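Sialyltransferase 0160 (Photobacterium damselae, PDB 4R84) probably transfers sialic acid from CMP-N-acetylneuraminic acid to galactose-containing acceptor glycans, as a bacterial sialyltransferase of the GT-B structural group. Local coordinates at residues F201-T205 against A206-N210; Y233-G236 against S237-Y240; A429-S432 against F433-M437. All coordinates share one frame; numbering follows the deposited sequence.

Interactions 1 and 2 are neighbours at the ends of two adjacent parallel strands, with centres 11 Å apart. Tyr233 joins them. Its O lies 2.8 Å from Thr205 N and its N lies 2.9 Å from Thr203 O, both probable backbone hydrogen bonds. Glu239 of interaction 2 also accepts a bond from Ala206 N of interaction 1. Interaction 3 belongs to the other Rossmann-like domain of the GT-B fold, after strand 425-427. Its centre is 16 Å from that of interaction 2, and their nearest atoms are about 5 Å apart. Interaction 3 binds the nucleotide of CSF directly. The side chains of Ser237 and His207 lie about 6 Å and 9 Å from CSF.

Interaction 1 (F201-T205 against A206-N210); sequences FYTNT and AHVFN
Asn204 and His207 extend alongside each other where strand 197-204 turns into helix 208-211. The side-chain bonds between the segments gather on Asn204 OD1. With chi1 at -177°, the Asn204 side chain extends opposite its backbone N, which puts the amide over the start of the turn. There OD1 accepts a weak bond from Ala206 N at 3.0 Å, in the manner of an Asx turn. Ala206 N also bonds to Glu239 OE2. OD1 receives His207 ND1 at 3.5 Å, again weakly. It reaches the imidazole at its edge, near the ring plane, while the amide and ring planes stand 69° apart. The other end of the amide is held as well, because ND2 donates to Asp235 and Asp125. Both ends together should fix the rotation of the group.

Backbone bonds close the turn. His207 N donates to Asn204 O at 3.2 Å. Residues Thr205 to Val208 form a type I beta turn, and Val208 N meets Thr205 O at 3.3 Å in a weak bond. His207 occupies the N-cap position of the helix.

Packing contacts centre on Val208. The apolar pair is Val208 CG2 with Thr203 CG2, 4.2 Å apart. Two other methyls rest against oxygens: Val208 CG1 sits 3.3 Å from Thr205 O, and Ala206 CB lies 3.6 Å from Asn204 OD1. The methyl of Thr203 faces the turn, while its OG1 bonds to Ile124 O and Asn211.

This is a strand-to-helix turn in the mixed sheet of the protein. Strand 197-204 runs parallel to 106-125 and 225-233, and Leu232 of the latter packs against Thr203, Thr205 and Val208. Glu239 of helix 237-246 touches Asn204 and Thr205, and His126 meets the ring of His207 edge-to-face.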
# COMPACT_ATOMS: atom_id res chain seq x y z
N PHE A 201 -8.21 4.32 -7.27
CA PHE A 201 -7.30 3.25 -7.68
C PHE A 201 -6.12 3.14 -6.73
O PHE A 201 -5.64 4.15 -6.23
CB PHE A 201 -6.76 3.50 -9.08
CG PHE A 201 -7.76 3.29 -10.18
CD1 PHE A 201 -8.40 2.06 -10.33
CD2 PHE A 201 -7.99 4.29 -11.10
CE1 PHE A 201 -9.30 1.86 -11.37
CE2 PHE A 201 -8.89 4.09 -12.15
CZ PHE A 201 -9.54 2.87 -12.28
N TYR A 202 -5.68 1.91 -6.48
CA TYR A 202 -4.50 1.63 -5.67
C TYR A 202 -3.71 0.55 -6.37
O TYR A 202 -4.21 -0.56 -6.53
CB TYR A 202 -4.88 1.14 -4.27
CG TYR A 202 -5.79 2.09 -3.51
CD1 TYR A 202 -7.16 2.13 -3.77
CD2 TYR A 202 -5.28 2.91 -2.52
CE1 TYR A 202 -8.00 2.99 -3.08
CE2 TYR A 202 -6.11 3.78 -1.81
CZ TYR A 202 -7.47 3.81 -2.10
OH TYR A 202 -8.31 4.66 -1.41
N THR A 203 -2.48 0.86 -6.78
CA THR A 203 -1.74 -0.18 -7.49
C THR A 203 -0.24 0.08 -7.39
O THR A 203 0.21 0.94 -6.63
CB THR A 203 -2.19 -0.29 -8.96
OG1 THR A 203 -1.66 -1.50 -9.54
CG2 THR A 203 -1.77 0.91 -9.80
N ASN A 204 0.49 -0.75 -8.12
CA ASN A 204 1.95 -0.82 -8.15
C ASN A 204 2.51 0.23 -9.11
O ASN A 204 2.07 0.33 -10.24
CB ASN A 204 2.31 -2.26 -8.57
CG ASN A 204 3.78 -2.55 -8.59
OD1 ASN A 204 4.56 -1.82 -9.19
ND2 ASN A 204 4.16 -3.67 -7.99
N THR A 205 3.45 1.05 -8.63
CA THR A 205 3.94 2.15 -9.47
C THR A 205 4.57 1.66 -10.78
O THR A 205 4.27 2.20 -11.85
CB THR A 205 4.99 2.99 -8.72
OG1 THR A 205 4.39 3.51 -7.53
CG2 THR A 205 5.46 4.15 -9.58
N ALA A 206 5.43 0.66 -10.70
CA ALA A 206 6.14 0.19 -11.90
C ALA A 206 5.15 -0.32 -12.96
O ALA A 206 5.41 -0.22 -14.16
CB ALA A 206 7.17 -0.90 -11.54
N HIS A 207 4.00 -0.82 -12.52
CA HIS A 207 3.10 -1.45 -13.46
C HIS A 207 1.77 -0.75 -13.59
O HIS A 207 0.81 -1.35 -14.06
CB HIS A 207 2.90 -2.91 -13.06
CG HIS A 207 4.17 -3.68 -13.08
ND1 HIS A 207 4.95 -3.87 -11.96
CD2 HIS A 207 4.84 -4.26 -14.10
CE1 HIS A 207 6.03 -4.56 -12.28
NE2 HIS A 207 5.99 -4.81 -13.57
N VAL A 208 1.73 0.53 -13.23
CA VAL A 208 0.50 1.29 -13.31
C VAL A 208 -0.09 1.31 -14.73
O VAL A 208 -1.31 1.20 -14.90
CB VAL A 208 0.70 2.75 -12.80
CG1 VAL A 208 1.81 3.45 -13.57
CG2 VAL A 208 -0.60 3.54 -12.90
N PHE A 209 0.77 1.39 -15.75
CA PHE A 209 0.26 1.48 -17.11
C PHE A 209 -0.30 0.15 -17.61
O PHE A 209 -1.12 0.12 -18.54
CB PHE A 209 1.35 1.96 -18.08
CG PHE A 209 0.80 2.30 -19.44
CD1 PHE A 209 0.04 3.43 -19.62
CD2 PHE A 209 1.03 1.46 -20.52
CE1 PHE A 209 -0.48 3.74 -20.86
CE2 PHE A 209 0.51 1.76 -21.76
CZ PHE A 209 -0.25 2.90 -21.93
N ASN A 210 0.13 -0.95 -17.02
CA ASN A 210 -0.45 -2.24 -17.38
C ASN A 210 -1.78 -2.48 -16.67
O ASN A 210 -2.58 -3.30 -17.11
CB ASN A 210 0.52 -3.38 -17.07
CG ASN A 210 1.65 -3.48 -18.07
OD1 ASN A 210 1.53 -3.02 -19.21
ND2 ASN A 210 2.74 -4.10 -17.66

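Interaction 2 (Y233-G236 against S237-Y240); sequences YDDG and SSEY
Tyr240 OH donates a short hydrogen bond of 2.5 Å to Asp234 OD2, nearly in line with the C-O bond. Leu295 N also donates to OD2, and Arg296 N bonds to the tyrosine oxygen. The Asp234 carboxylate and the Tyr240 ring stand 79° apart. Glu239 grips the backbone of the loop. Its OE2 accepts Asp235 N at 3.1 Å on the syn side, 33° out of the carboxylate plane. OE2 also accepts Ala206 N. OE1 takes a weak bond from Gly236 N at 3.3 Å. A bend at chi2 (92°) folds the Glu239 chain back over the loop for this. Asp234, Asp235 and Gly236 match the D/E-D/E-G motif of this bacterial sialyltransferase family, placed between strand 225-233 and helix 237-246. Asp235 OD2 bonds to Asn204 ND2, while its OD1 receives a weak bond from a water that accepts Ser238 N at 3.1 Å. Farther out, Ser237 N bonds to Ser452 OG, across the cleft. Gly236 O meets the edge of the Tyr240 ring, 3.4 Å from CD1. Asp234 OD1 packs on Glu239 CG at 3.3 Å, and the Tyr240 side chain leans on Leu295 and Phe294.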
# COMPACT_ATOMS: atom_id res chain seq x y z
N TYR A 233 2.20 2.72 -5.41
CA TYR A 233 3.19 2.28 -4.42
C TYR A 233 4.36 1.59 -5.10
O TYR A 233 4.18 0.70 -5.92
CB TYR A 233 2.56 1.31 -3.41
CG TYR A 233 1.36 1.87 -2.68
CD1 TYR A 233 0.10 1.90 -3.29
CD2 TYR A 233 1.47 2.36 -1.38
CE1 TYR A 233 -1.01 2.41 -2.62
CE2 TYR A 233 0.35 2.88 -0.70
CZ TYR A 233 -0.87 2.90 -1.33
OH TYR A 233 -1.97 3.41 -0.68
N ASP A 234 5.58 1.98 -4.74
CA ASP A 234 6.75 1.20 -5.15
C ASP A 234 6.62 -0.23 -4.69
O ASP A 234 6.15 -0.47 -3.58
CB ASP A 234 8.04 1.75 -4.53
CG ASP A 234 8.46 3.06 -5.13
OD1 ASP A 234 8.10 3.35 -6.29
OD2 ASP A 234 9.18 3.80 -4.42
N ASP A 235 7.07 -1.20 -5.49
CA ASP A 235 7.07 -2.56 -4.97
C ASP A 235 8.42 -2.98 -4.41
O ASP A 235 8.52 -4.00 -3.73
CB ASP A 235 6.57 -3.57 -6.00
CG ASP A 235 7.39 -3.62 -7.24
OD1 ASP A 235 8.36 -2.84 -7.36
OD2 ASP A 235 7.05 -4.46 -8.10
N GLY A 236 9.47 -2.23 -4.73
CA GLY A 236 10.77 -2.53 -4.18
C GLY A 236 11.92 -1.89 -4.93
O GLY A 236 11.82 -0.76 -5.37
N SER A 237 13.01 -2.62 -5.06
CA SER A 237 14.21 -2.04 -5.64
C SER A 237 14.05 -1.71 -7.12
O SER A 237 14.75 -0.84 -7.63
CB SER A 237 15.39 -3.00 -5.42
OG SER A 237 15.10 -4.26 -5.98
N SER A 238 13.12 -2.38 -7.80
CA SER A 238 13.02 -2.26 -9.25
C SER A 238 12.75 -0.83 -9.72
O SER A 238 13.33 -0.39 -10.70
CB SER A 238 11.94 -3.22 -9.78
OG SER A 238 10.96 -2.54 -10.53
N GLU A 239 11.91 -0.08 -8.99
CA GLU A 239 11.63 1.31 -9.35
C GLU A 239 12.89 2.17 -9.25
O GLU A 239 13.03 3.15 -9.97
CB GLU A 239 10.53 1.91 -8.47
CG GLU A 239 9.11 1.55 -8.90
CD GLU A 239 8.57 0.30 -8.20
OE1 GLU A 239 9.36 -0.37 -7.50
OE2 GLU A 239 7.35 0.00 -8.35
N TYR A 240 13.78 1.82 -8.33
CA TYR A 240 15.00 2.61 -8.09
C TYR A 240 16.06 2.29 -9.12
O TYR A 240 16.74 3.18 -9.60
CB TYR A 240 15.49 2.37 -6.64
CG TYR A 240 14.44 2.97 -5.73
CD1 TYR A 240 13.27 2.27 -5.45
CD2 TYR A 240 14.56 4.28 -5.26
CE1 TYR A 240 12.26 2.84 -4.69
CE2 TYR A 240 13.56 4.85 -4.49
CZ TYR A 240 12.40 4.13 -4.22
OH TYR A 240 11.38 4.67 -3.47
O HOH W 1 11.16 -4.51 -6.78

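Interaction 3 (A429-S432 against F433-M437); sequences AKIS and FEVLM. With CSF (cytidine-5'-monophosphate-3-fluoro-N-acetyl-neuraminic acid), chain E.
Two torsions of Glu434 bring its carboxylate back beside Ser432 and onto the ligand. CG lies anti to the carbonyl carbon (chi1 -67°), and the chain then bends at chi2 (84°). OE1 thereby comes within 3.6 Å of Ser432 CB. This turn leads into helix 434-438. It follows strand 425-427, an outer strand of the four-stranded parallel sheet in the second Rossmann-like domain of the GT-B fold. The turn forms part of the donor pocket, and Ile431 to Glu434 all line it.

The two oxygens of Glu434 clasp the ribose. CSF O2' donates to Glu434 OE1 at 2.7 Å. CSF O3' donates to Glu434 OE2 at 2.5 Å. Such a two-pronged grip on a ribose diol is common among GT-B enzymes that use nucleotide donors. The base is held by the backbone: Phe433 N donates to CSF O2 at 2.9 Å. Lys405 NZ bonds to CSF as well as to Ala429 O, and more weakly to Ile431 O.

Ser432 O accepts Val435 N at 2.9 Å. The hydroxyl of Ser432 is turned elsewhere and bonds to Ser128 OG of the other domain.

Apolar packing adds to the turn. Leu436 CD1 sits over one face of the Phe433 ring, toward its rim. Leu132 touches Val435, and also Glu434. The Ile431 and Val435 side chains run nearly perpendicular to each other, and Ile431 CG2 lies 3.9 Å from Val435 CB.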
# COMPACT_ATOMS: atom_id res chain seq x y z
N ALA A 429 8.53 -19.31 5.60
CA ALA A 429 8.97 -18.76 4.33
C ALA A 429 7.86 -18.09 3.55
O ALA A 429 8.12 -17.19 2.74
CB ALA A 429 9.63 -19.85 3.48
N LYS A 430 6.62 -18.53 3.76
CA LYS A 430 5.48 -17.97 3.02
C LYS A 430 5.24 -16.47 3.32
O LYS A 430 4.71 -15.73 2.49
CB LYS A 430 4.21 -18.77 3.34
CG LYS A 430 2.98 -18.31 2.56
CD LYS A 430 1.77 -19.19 2.84
CE LYS A 430 0.58 -18.79 1.97
NZ LYS A 430 -0.55 -19.76 2.07
N ILE A 431 5.64 -16.04 4.51
CA ILE A 431 5.45 -14.64 4.91
C ILE A 431 6.36 -13.73 4.09
O ILE A 431 7.55 -14.00 3.97
CB ILE A 431 5.75 -14.46 6.40
CG1 ILE A 431 4.91 -15.45 7.21
CG2 ILE A 431 5.49 -12.99 6.82
CD1 ILE A 431 5.29 -15.56 8.65
N SER A 432 5.82 -12.67 3.52
CA SER A 432 6.66 -11.68 2.84
C SER A 432 7.54 -11.00 3.87
O SER A 432 7.05 -10.56 4.90
CB SER A 432 5.82 -10.65 2.09
OG SER A 432 5.15 -11.25 0.99
N PHE A 433 8.84 -10.91 3.61
CA PHE A 433 9.74 -10.30 4.58
C PHE A 433 9.28 -8.89 4.96
O PHE A 433 9.45 -8.45 6.10
CB PHE A 433 11.17 -10.24 4.03
CG PHE A 433 12.19 -9.77 5.06
CD1 PHE A 433 12.36 -8.41 5.32
CD2 PHE A 433 12.96 -10.68 5.76
CE1 PHE A 433 13.26 -7.97 6.26
CE2 PHE A 433 13.88 -10.24 6.70
CZ PHE A 433 14.03 -8.89 6.95
N GLU A 434 8.71 -8.18 3.99
CA GLU A 434 8.27 -6.79 4.20
C GLU A 434 7.22 -6.67 5.33
O GLU A 434 7.04 -5.58 5.90
CB GLU A 434 7.73 -6.22 2.89
CG GLU A 434 8.80 -6.04 1.77
CD GLU A 434 9.08 -7.30 0.95
OE1 GLU A 434 8.50 -8.36 1.25
OE2 GLU A 434 9.88 -7.23 -0.01
N VAL A 435 6.55 -7.77 5.65
CA VAL A 435 5.63 -7.80 6.79
C VAL A 435 6.37 -7.44 8.09
O VAL A 435 5.83 -6.73 8.94
CB VAL A 435 4.93 -9.18 6.94
CG1 VAL A 435 4.26 -9.32 8.30
CG2 VAL A 435 3.90 -9.38 5.82
N LEU A 436 7.61 -7.90 8.24
CA LEU A 436 8.37 -7.60 9.46
C LEU A 436 8.61 -6.09 9.67
O LEU A 436 8.44 -5.58 10.78
CB LEU A 436 9.71 -8.35 9.46
CG LEU A 436 9.63 -9.87 9.41
CD1 LEU A 436 11.03 -10.50 9.47
CD2 LEU A 436 8.75 -10.42 10.52
N MET A 437 9.04 -5.39 8.63
CA MET A 437 9.28 -3.97 8.77
C MET A 437 7.96 -3.24 9.06
O MET A 437 7.93 -2.28 9.83
CB MET A 437 9.96 -3.43 7.51
CG MET A 437 10.00 -1.95 7.39
SD MET A 437 8.54 -1.47 6.48
CE MET A 437 8.56 -2.57 5.08
C5A CSF E . 14.99 -11.15 -9.04
C4A CSF E . 13.49 -10.89 -8.95
C2A CSF E . 13.38 -12.52 -7.02
O6A CSF E . 14.80 -12.66 -7.17
C6A CSF E . 15.49 -11.51 -7.65
C3A CSF E . 12.75 -12.10 -8.37
O4A CSF E . 12.99 -10.59 -10.27
N5A CSF E . 15.66 -9.97 -9.52
C7A CSF E . 16.96 -11.85 -7.71
C8A CSF E . 17.48 -12.19 -6.32
C9A CSF E . 19.00 -12.34 -6.34
O9A CSF E . 19.42 -12.62 -5.01
O8A CSF E . 17.14 -11.12 -5.45
O7A CSF E . 17.15 -12.99 -8.55
C1A CSF E . 12.80 -13.86 -6.60
OBA CSF E . 11.59 -13.92 -6.31
OAA CSF E . 13.55 -14.87 -6.56
O1A CSF E . 13.00 -11.54 -6.05
O2A CSF E . 13.69 -9.82 -4.39
N1 CSF E . 11.42 -12.95 0.10
C2 CSF E . 11.27 -13.27 1.46
N3 CSF E . 12.29 -13.85 2.13
C4 CSF E . 13.45 -14.11 1.48
C5 CSF E . 13.60 -13.81 0.13
C6 CSF E . 12.54 -13.23 -0.56
C3' CSF E . 10.72 -10.30 -1.60
C2' CSF E . 10.13 -10.88 -0.34
C1' CSF E . 10.26 -12.36 -0.59
O4' CSF E . 10.38 -12.56 -2.00
C4' CSF E . 10.25 -11.29 -2.64
PA CSF E . 13.58 -11.32 -4.56
O5' CSF E . 12.40 -11.71 -3.58
C5' CSF E . 11.08 -11.28 -3.90
O3' CSF E . 10.29 -8.97 -1.82
O2' CSF E . 8.73 -10.59 -0.27
N4 CSF E . 14.47 -14.69 2.15
O2 CSF E . 10.19 -13.00 2.04
O3A CSF E . 14.75 -12.21 -4.24
C10 CSF E . 16.51 -9.97 -10.55
O10 CSF E . 16.71 -10.96 -11.23
C11 CSF E . 17.22 -8.67 -10.80
F3A CSF E . 12.82 -13.16 -9.23